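Local coordinates for protein N-alpha-acetyltransferase 35, NatC auxiliary subunit (PDB 6YGA) that serves as the auxiliary subunit of the yeast NatC N-terminal acetyltransferase, which acetylates the N-terminal methionine of the L-A virus Gag protein, at residues B[316-321]-B[368-373]; B[502-507]-B[511-516]. All blocks are in the same frame, centred on the assembly; numbering follows the deposited sequence.

Both interactions join helices of the largely helical TPR-like region. Interaction 1 is polar: a carboxylate from the end of helix 360-372 grips the start of helix 319-328. Interaction 2 is mostly apolar and closes the hairpin between helices 465-506 and 511-564. Their centres are 33 Å apart, and their nearest atoms about 18 Å. Helix 511-564 links them: Leu320, Lys369 and Ala373 of interaction 1 pack on it further along. The centre of interaction 2 is about 57 Å from the centre of the chain, that of interaction 1 about 24 Å. A bound 1,2-ethanediol, probably from the crystallisation liquor, lies about 5 Å from the Glu370 side chain. The other NatC subunits touch neither.

Interaction 1. Residues B[316-321]-B[368-373]; sequences AESALE and VKEFSA
Glu370 reaches from the last turn of helix 360-372 to the first turn of helix 319-328, joining two helices of the TPR-like region. Its carboxylate takes two adjacent backbone amides of that turn. Glu370 OE2 accepts from Ala319 N at 2.9 Å, on its syn side and 17° out of the carboxylate plane. Glu370 OE1 accepts a weak bond from Leu320 N at 3.0 Å, bent to 132°. The Glu370 chain is extended beyond CG, which carries the carboxylate across the gap between the helices. Ala319 CB lies 3.3 Å from Glu370 OE2, and Leu320 CB lies 3.2 Å from Glu370 OE1. Ser318 CB adds a looser touch at 3.6 Å from Glu370 OE2. Ser318 is also the N-cap residue. Its OG, with chi1 at 69°, turns back to accept a weak bond from Glu321 N. Outside the two segments, Leu320 rests on Phe537 of helix 511-564, and Glu370 O accepts from Thr534 OG1. The Ala319 amide is thus held by a side chain from another helix, and the Leu320 amide more weakly. The negative carboxylate sits at the positive end of the helix dipole, which would probably favour its ionised form.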
ATOM      1  N   ALA B 316      -4.486 -21.019  19.372  1.00 55.85           N
ATOM      2  CA  ALA B 316      -3.411 -21.843  18.838  1.00 53.65           C
ATOM      3  C   ALA B 316      -2.681 -22.572  19.957  1.00 57.05           C
ATOM      4  O   ALA B 316      -2.413 -22.008  21.021  1.00 59.22           O
ATOM      5  CB  ALA B 316      -2.430 -20.986  18.042  1.00 47.84           C
ATOM      6  N   GLU B 317      -2.365 -23.841  19.709  1.00 59.50           N
ATOM      7  CA  GLU B 317      -1.659 -24.673  20.669  1.00 63.51           C
ATOM      8  C   GLU B 317      -0.276 -25.089  20.190  1.00 60.10           C
ATOM      9  O   GLU B 317       0.394 -25.866  20.879  1.00 64.56           O
ATOM     10  CB  GLU B 317      -2.489 -25.922  20.998  1.00 72.30           C
ATOM     11  CG  GLU B 317      -3.631 -25.684  21.980  1.00 83.04           C
ATOM     12  CD  GLU B 317      -3.150 -25.191  23.335  1.00 92.40           C
ATOM     13  OE1 GLU B 317      -3.474 -24.042  23.704  1.00 93.34           O
ATOM     14  OE2 GLU B 317      -2.443 -25.952  24.031  1.00 97.09           O
ATOM     15  N   SER B 318       0.175 -24.596  19.039  1.00 54.75           N
ATOM     16  CA  SER B 318       1.495 -24.939  18.534  1.00 51.76           C
ATOM     17  C   SER B 318       1.992 -23.819  17.632  1.00 50.02           C
ATOM     18  O   SER B 318       1.227 -22.953  17.200  1.00 48.52           O
ATOM     19  CB  SER B 318       1.480 -26.275  17.778  1.00 50.42           C
ATOM     20  OG  SER B 318       0.762 -26.175  16.561  1.00 49.50           O
ATOM     21  N   ALA B 319       3.299 -23.844  17.360  1.00 46.84           N
ATOM     22  CA  ALA B 319       3.880 -22.861  16.452  1.00 44.01           C
ATOM     23  C   ALA B 319       3.383 -23.056  15.028  1.00 43.84           C
ATOM     24  O   ALA B 319       3.285 -22.086  14.268  1.00 46.51           O
ATOM     25  CB  ALA B 319       5.406 -22.934  16.498  1.00 41.40           C
ATOM     26  N   LEU B 320       3.060 -24.293  14.652  1.00 42.74           N
ATOM     27  CA  LEU B 320       2.568 -24.546  13.303  1.00 42.62           C
ATOM     28  C   LEU B 320       1.174 -23.968  13.103  1.00 40.97           C
ATOM     29  O   LEU B 320       0.835 -23.541  11.994  1.00 40.14           O
ATOM     30  CB  LEU B 320       2.579 -26.048  13.019  1.00 42.90           C
ATOM     31  CG  LEU B 320       2.280 -26.492  11.587  1.00 44.35           C
ATOM     32  CD1 LEU B 320       3.081 -25.667  10.598  1.00 44.28           C
ATOM     33  CD2 LEU B 320       2.591 -27.973  11.425  1.00 47.98           C
ATOM     34  N   GLU B 321       0.363 -23.930  14.161  1.00 38.22           N
ATOM     35  CA  GLU B 321      -0.979 -23.371  14.036  1.00 38.68           C
ATOM     36  C   GLU B 321      -0.937 -21.854  13.874  1.00 39.35           C
ATOM     37  O   GLU B 321      -1.728 -21.288  13.111  1.00 37.81           O
ATOM     38  CB  GLU B 321      -1.831 -23.780  15.237  1.00 40.02           C
ATOM     39  CG  GLU B 321      -2.281 -25.238  15.182  1.00 44.88           C
ATOM     40  CD  GLU B 321      -3.114 -25.652  16.380  1.00 51.25           C
ATOM     41  OE1 GLU B 321      -3.174 -24.879  17.358  1.00 52.96           O
ATOM     42  OE2 GLU B 321      -3.711 -26.751  16.344  1.00 53.56           O
ATOM     43  N   VAL B 368      11.615 -24.040  15.485  1.00 38.16           N
ATOM     44  CA  VAL B 368      12.742 -24.907  15.153  1.00 38.58           C
ATOM     45  C   VAL B 368      12.458 -26.338  15.584  1.00 38.74           C
ATOM     46  O   VAL B 368      12.770 -27.293  14.864  1.00 40.07           O
ATOM     47  CB  VAL B 368      14.035 -24.371  15.796  1.00 36.96           C
ATOM     48  CG1 VAL B 368      15.203 -25.296  15.490  1.00 33.78           C
ATOM     49  CG2 VAL B 368      14.320 -22.957  15.313  1.00 33.30           C
ATOM     50  N   LYS B 369      11.850 -26.507  16.761  1.00 40.69           N
ATOM     51  CA  LYS B 369      11.589 -27.844  17.282  1.00 42.64           C
ATOM     52  C   LYS B 369      10.589 -28.598  16.415  1.00 43.31           C
ATOM     53  O   LYS B 369      10.777 -29.785  16.134  1.00 46.11           O
ATOM     54  CB  LYS B 369      11.087 -27.753  18.722  1.00 44.47           C
ATOM     55  CG  LYS B 369      10.512 -29.043  19.275  1.00 47.64           C
ATOM     56  CD  LYS B 369      10.474 -28.999  20.793  1.00 53.46           C
ATOM     57  CE  LYS B 369       9.329 -29.824  21.350  1.00 60.09           C
ATOM     58  NZ  LYS B 369       8.006 -29.202  21.061  1.00 62.92           N
ATOM     59  N   GLU B 370       9.517 -27.934  15.983  1.00 41.80           N
ATOM     60  CA  GLU B 370       8.516 -28.635  15.186  1.00 43.29           C
ATOM     61  C   GLU B 370       9.029 -28.945  13.785  1.00 40.95           C
ATOM     62  O   GLU B 370       8.560 -29.899  13.156  1.00 38.69           O
ATOM     63  CB  GLU B 370       7.216 -27.826  15.135  1.00 45.66           C
ATOM     64  CG  GLU B 370       6.552 -27.662  16.503  1.00 53.31           C
ATOM     65  CD  GLU B 370       5.309 -26.781  16.473  1.00 59.05           C
ATOM     66  OE1 GLU B 370       4.618 -26.751  15.437  1.00 59.78           O
ATOM     67  OE2 GLU B 370       5.023 -26.110  17.490  1.00 61.59           O
ATOM     68  N   PHE B 371       9.989 -28.166  13.285  1.00 41.44           N
ATOM     69  CA  PHE B 371      10.562 -28.413  11.967  1.00 42.43           C
ATOM     70  C   PHE B 371      11.698 -29.427  11.997  1.00 43.78           C
ATOM     71  O   PHE B 371      11.876 -30.177  11.030  1.00 43.34           O
ATOM     72  CB  PHE B 371      11.059 -27.101  11.356  1.00 43.06           C
ATOM     73  CG  PHE B 371      11.696 -27.266  10.004  1.00 44.05           C
ATOM     74  CD1 PHE B 371      10.918 -27.316   8.859  1.00 42.05           C
ATOM     75  CD2 PHE B 371      13.075 -27.368   9.877  1.00 42.55           C
ATOM     76  CE1 PHE B 371      11.500 -27.467   7.607  1.00 42.81           C
ATOM     77  CE2 PHE B 371      13.667 -27.522   8.632  1.00 41.75           C
ATOM     78  CZ  PHE B 371      12.878 -27.571   7.493  1.00 43.79           C
ATOM     79  N   SER B 372      12.471 -29.474  13.084  1.00 45.70           N
ATOM     80  CA  SER B 372      13.626 -30.356  13.161  1.00 48.89           C
ATOM     81  C   SER B 372      13.463 -31.507  14.141  1.00 52.39           C
ATOM     82  O   SER B 372      14.247 -32.459  14.075  1.00 49.20           O
ATOM     83  CB  SER B 372      14.880 -29.562  13.549  1.00 46.75           C
ATOM     84  OG  SER B 372      14.818 -29.157  14.903  1.00 44.85           O
ATOM     85  N   ALA B 373      12.481 -31.441  15.044  1.00 57.40           N
ATOM     86  CA  ALA B 373      12.226 -32.499  16.024  1.00 63.51           C
ATOM     87  C   ALA B 373      13.438 -32.736  16.921  1.00 72.67           C
ATOM     88  O   ALA B 373      13.767 -33.874  17.260  1.00 75.00           O
ATOM     89  CB  ALA B 373      11.794 -33.799  15.339  1.00 61.43           C
TER

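Interaction 2. Residues B[502-507]-B[511-516]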
ATOM      1  N   LYS B 502      13.878 -53.822  18.392  1.00 97.03           N
ATOM      2  CA  LYS B 502      14.270 -55.099  17.805  1.00 99.72           C
ATOM      3  C   LYS B 502      15.388 -55.752  18.608  1.00102.79           C
ATOM      4  O   LYS B 502      15.382 -56.969  18.820  1.00109.44           O
ATOM      5  CB  LYS B 502      14.708 -54.909  16.351  1.00101.28           C
ATOM      6  CG  LYS B 502      13.619 -54.436  15.399  1.00102.67           C
ATOM      7  CD  LYS B 502      14.021 -54.711  13.954  1.00105.52           C
ATOM      8  CE  LYS B 502      13.109 -54.007  12.962  1.00102.93           C
ATOM      9  NZ  LYS B 502      13.335 -52.534  12.948  1.00 98.81           N
ATOM     10  N   LYS B 503      16.359 -54.955  19.060  1.00 97.17           N
ATOM     11  CA  LYS B 503      17.474 -55.501  19.824  1.00 96.24           C
ATOM     12  C   LYS B 503      17.028 -55.989  21.197  1.00 94.14           C
ATOM     13  O   LYS B 503      17.584 -56.964  21.716  1.00 97.03           O
ATOM     14  CB  LYS B 503      18.578 -54.451  19.956  1.00 94.92           C
ATOM     15  CG  LYS B 503      19.847 -54.945  20.626  1.00 99.27           C
ATOM     16  CD  LYS B 503      20.836 -53.808  20.818  1.00 99.70           C
ATOM     17  CE  LYS B 503      21.960 -54.209  21.759  1.00106.05           C
ATOM     18  NZ  LYS B 503      22.748 -53.030  22.216  1.00106.70           N
ATOM     19  N   LEU B 504      16.029 -55.333  21.793  1.00 88.59           N
ATOM     20  CA  LEU B 504      15.523 -55.766  23.093  1.00 87.92           C
ATOM     21  C   LEU B 504      14.922 -57.164  23.018  1.00 88.77           C
ATOM     22  O   LEU B 504      15.124 -57.982  23.924  1.00 93.43           O
ATOM     23  CB  LEU B 504      14.484 -54.771  23.611  1.00 85.80           C
ATOM     24  CG  LEU B 504      15.001 -53.493  24.272  1.00 85.64           C
ATOM     25  CD1 LEU B 504      13.854 -52.531  24.525  1.00 71.16           C
ATOM     26  CD2 LEU B 504      15.721 -53.826  25.570  1.00 77.24           C
ATOM     27  N   LYS B 505      14.177 -57.453  21.949  1.00 86.88           N
ATOM     28  CA  LYS B 505      13.549 -58.764  21.816  1.00 92.85           C
ATOM     29  C   LYS B 505      14.591 -59.873  21.752  1.00 97.36           C
ATOM     30  O   LYS B 505      14.373 -60.973  22.274  1.00 99.91           O
ATOM     31  CB  LYS B 505      12.655 -58.792  20.575  1.00 92.51           C
ATOM     32  CG  LYS B 505      11.596 -57.698  20.553  1.00 90.33           C
ATOM     33  CD  LYS B 505      10.676 -57.831  19.348  1.00 90.73           C
ATOM     34  CE  LYS B 505       9.611 -56.746  19.345  1.00 90.03           C
ATOM     35  NZ  LYS B 505       8.638 -56.923  18.232  1.00 90.51           N
ATOM     36  N   LYS B 506      15.737 -59.603  21.120  1.00 99.65           N
ATOM     37  CA  LYS B 506      16.797 -60.604  21.053  1.00106.89           C
ATOM     38  C   LYS B 506      17.458 -60.813  22.409  1.00110.54           C
ATOM     39  O   LYS B 506      17.919 -61.921  22.709  1.00118.10           O
ATOM     40  CB  LYS B 506      17.848 -60.194  20.019  1.00107.13           C
ATOM     41  CG  LYS B 506      17.279 -59.701  18.699  1.00103.54           C
ATOM     42  CD  LYS B 506      18.338 -58.951  17.900  1.00101.60           C
ATOM     43  CE  LYS B 506      17.777 -58.391  16.601  1.00 96.88           C
ATOM     44  NZ  LYS B 506      18.774 -57.535  15.898  1.00 94.00           N
ATOM     45  N   LEU B 507      17.503 -59.774  23.238  1.00107.20           N
ATOM     46  CA  LEU B 507      18.239 -59.831  24.495  1.00108.62           C
ATOM     47  C   LEU B 507      17.468 -60.601  25.558  1.00110.02           C
ATOM     48  O   LEU B 507      16.258 -60.423  25.728  1.00108.87           O
ATOM     49  CB  LEU B 507      18.534 -58.420  25.003  1.00106.13           C
ATOM     50  CG  LEU B 507      19.664 -57.635  24.333  1.00105.02           C
ATOM     51  CD1 LEU B 507      19.789 -56.252  24.948  1.00103.44           C
ATOM     52  CD2 LEU B 507      20.980 -58.389  24.447  1.00109.16           C
ATOM     53  N   GLU B 511      21.684 -57.183  33.040  1.00124.74           N
ATOM     54  CA  GLU B 511      21.878 -55.790  33.419  1.00125.61           C
ATOM     55  C   GLU B 511      22.050 -54.894  32.200  1.00121.27           C
ATOM     56  O   GLU B 511      21.630 -53.731  32.225  1.00119.76           O
ATOM     57  CB  GLU B 511      23.071 -55.655  34.364  1.00129.84           C
ATOM     58  CG  GLU B 511      23.247 -54.252  34.938  1.00128.26           C
ATOM     59  CD  GLU B 511      21.989 -53.724  35.614  1.00126.24           C
ATOM     60  OE1 GLU B 511      21.235 -54.527  36.206  1.00127.68           O
ATOM     61  OE2 GLU B 511      21.754 -52.499  35.551  1.00123.43           O
ATOM     62  N   LYS B 512      22.649 -55.410  31.124  1.00119.16           N
ATOM     63  CA  LYS B 512      22.776 -54.612  29.910  1.00114.90           C
ATOM     64  C   LYS B 512      21.426 -54.394  29.241  1.00107.89           C
ATOM     65  O   LYS B 512      21.210 -53.352  28.610  1.00103.73           O
ATOM     66  CB  LYS B 512      23.755 -55.275  28.943  1.00119.18           C
ATOM     67  CG  LYS B 512      25.155 -55.451  29.513  1.00127.32           C
ATOM     68  CD  LYS B 512      26.129 -55.916  28.447  1.00131.61           C
ATOM     69  CE  LYS B 512      27.536 -56.041  29.005  1.00139.79           C
ATOM     70  NZ  LYS B 512      28.535 -56.369  27.951  1.00142.51           N
ATOM     71  N   LYS B 513      20.507 -55.356  29.368  1.00106.64           N
ATOM     72  CA  LYS B 513      19.168 -55.167  28.819  1.00 99.87           C
ATOM     73  C   LYS B 513      18.417 -54.070  29.561  1.00 97.65           C
ATOM     74  O   LYS B 513      17.609 -53.356  28.954  1.00 92.33           O
ATOM     75  CB  LYS B 513      18.379 -56.476  28.864  1.00100.07           C
ATOM     76  CG  LYS B 513      16.964 -56.354  28.317  1.00 96.66           C
ATOM     77  CD  LYS B 513      16.267 -57.698  28.217  1.00 99.39           C
ATOM     78  CE  LYS B 513      14.900 -57.547  27.575  1.00 96.82           C
ATOM     79  NZ  LYS B 513      14.194 -58.848  27.430  1.00 99.58           N
ATOM     80  N   ASP B 514      18.671 -53.919  30.864  1.00100.92           N
ATOM     81  CA  ASP B 514      18.080 -52.813  31.611  1.00 99.37           C
ATOM     82  C   ASP B 514      18.529 -51.470  31.047  1.00 95.78           C
ATOM     83  O   ASP B 514      17.729 -50.531  30.948  1.00 94.34           O
ATOM     84  CB  ASP B 514      18.448 -52.918  33.092  1.00104.69           C
ATOM     85  CG  ASP B 514      17.909 -54.180  33.740  1.00106.62           C
ATOM     86  OD1 ASP B 514      17.168 -54.926  33.069  1.00104.62           O
ATOM     87  OD2 ASP B 514      18.230 -54.427  34.923  1.00110.45           O
ATOM     88  N   GLN B 515      19.807 -51.360  30.674  1.00 95.72           N
ATOM     89  CA  GLN B 515      20.309 -50.130  30.070  1.00 94.16           C
ATOM     90  C   GLN B 515      19.585 -49.830  28.764  1.00 90.88           C
ATOM     91  O   GLN B 515      19.124 -48.705  28.537  1.00 87.81           O
ATOM     92  CB  GLN B 515      21.816 -50.242  29.828  1.00 95.59           C
ATOM     93  CG  GLN B 515      22.589 -50.954  30.930  1.00102.81           C
ATOM     94  CD  GLN B 515      22.713 -50.127  32.194  1.00106.88           C
ATOM     95  OE1 GLN B 515      22.454 -48.923  32.191  1.00106.39           O
ATOM     96  NE2 GLN B 515      23.116 -50.771  33.284  1.00109.91           N
ATOM     97  N   LEU B 516      19.474 -50.834  27.891  1.00 92.11           N
ATOM     98  CA  LEU B 516      18.829 -50.633  26.598  1.00 88.98           C
ATOM     99  C   LEU B 516      17.352 -50.301  26.761  1.00 89.01           C
ATOM    100  O   LEU B 516      16.818 -49.449  26.042  1.00 86.08           O
ATOM    101  CB  LEU B 516      19.009 -51.875  25.724  1.00 88.72           C
ATOM    102  CG  LEU B 516      18.526 -51.750  24.279  1.00 84.20           C
ATOM    103  CD1 LEU B 516      19.284 -50.646  23.562  1.00 82.89           C
ATOM    104  CD2 LEU B 516      18.675 -53.072  23.548  1.00 83.56           C
TER
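Lys513 and Leu516 of helix 511-564 face the end of helix 465-506 across an antiparallel helical hairpin. The short segments run at 161° to each other, with axes 10.3 Å apart, and a connection of three residues joins them. Lys513 comes first along the second segment. Its CG is anti to the backbone N (chi1 180°) and the rest of the chain is extended, which lays it alongside the end of the first helix. The aliphatic part passes Leu504 and Leu507: Lys513 CG is 3.9 Å from Leu504 CD2, and Lys513 CD is 4.0 Å from Leu507 CB. The ammonium then gives a hydrogen bond of 3.1 Å from Lys513 NZ to Leu507 O, arriving above the carbonyl plane. The positive charge thus meets the C-terminal end of a helix, where it is probably favoured by the dipole. One turn later Leu516 inserts between three side chains of the first segment. As side chains, Leu504 and Leu516 run antiparallel, with their CD2 atoms 3.7 Å apart. Leu507 meets Leu516 at about a right angle, Leu507 CD1 to Leu516 CD2 at 3.6 Å. The exposed Lys503 lies over the same methyl with its aliphatic chain, Lys503 CD standing 3.6 Å from Leu516 CD2.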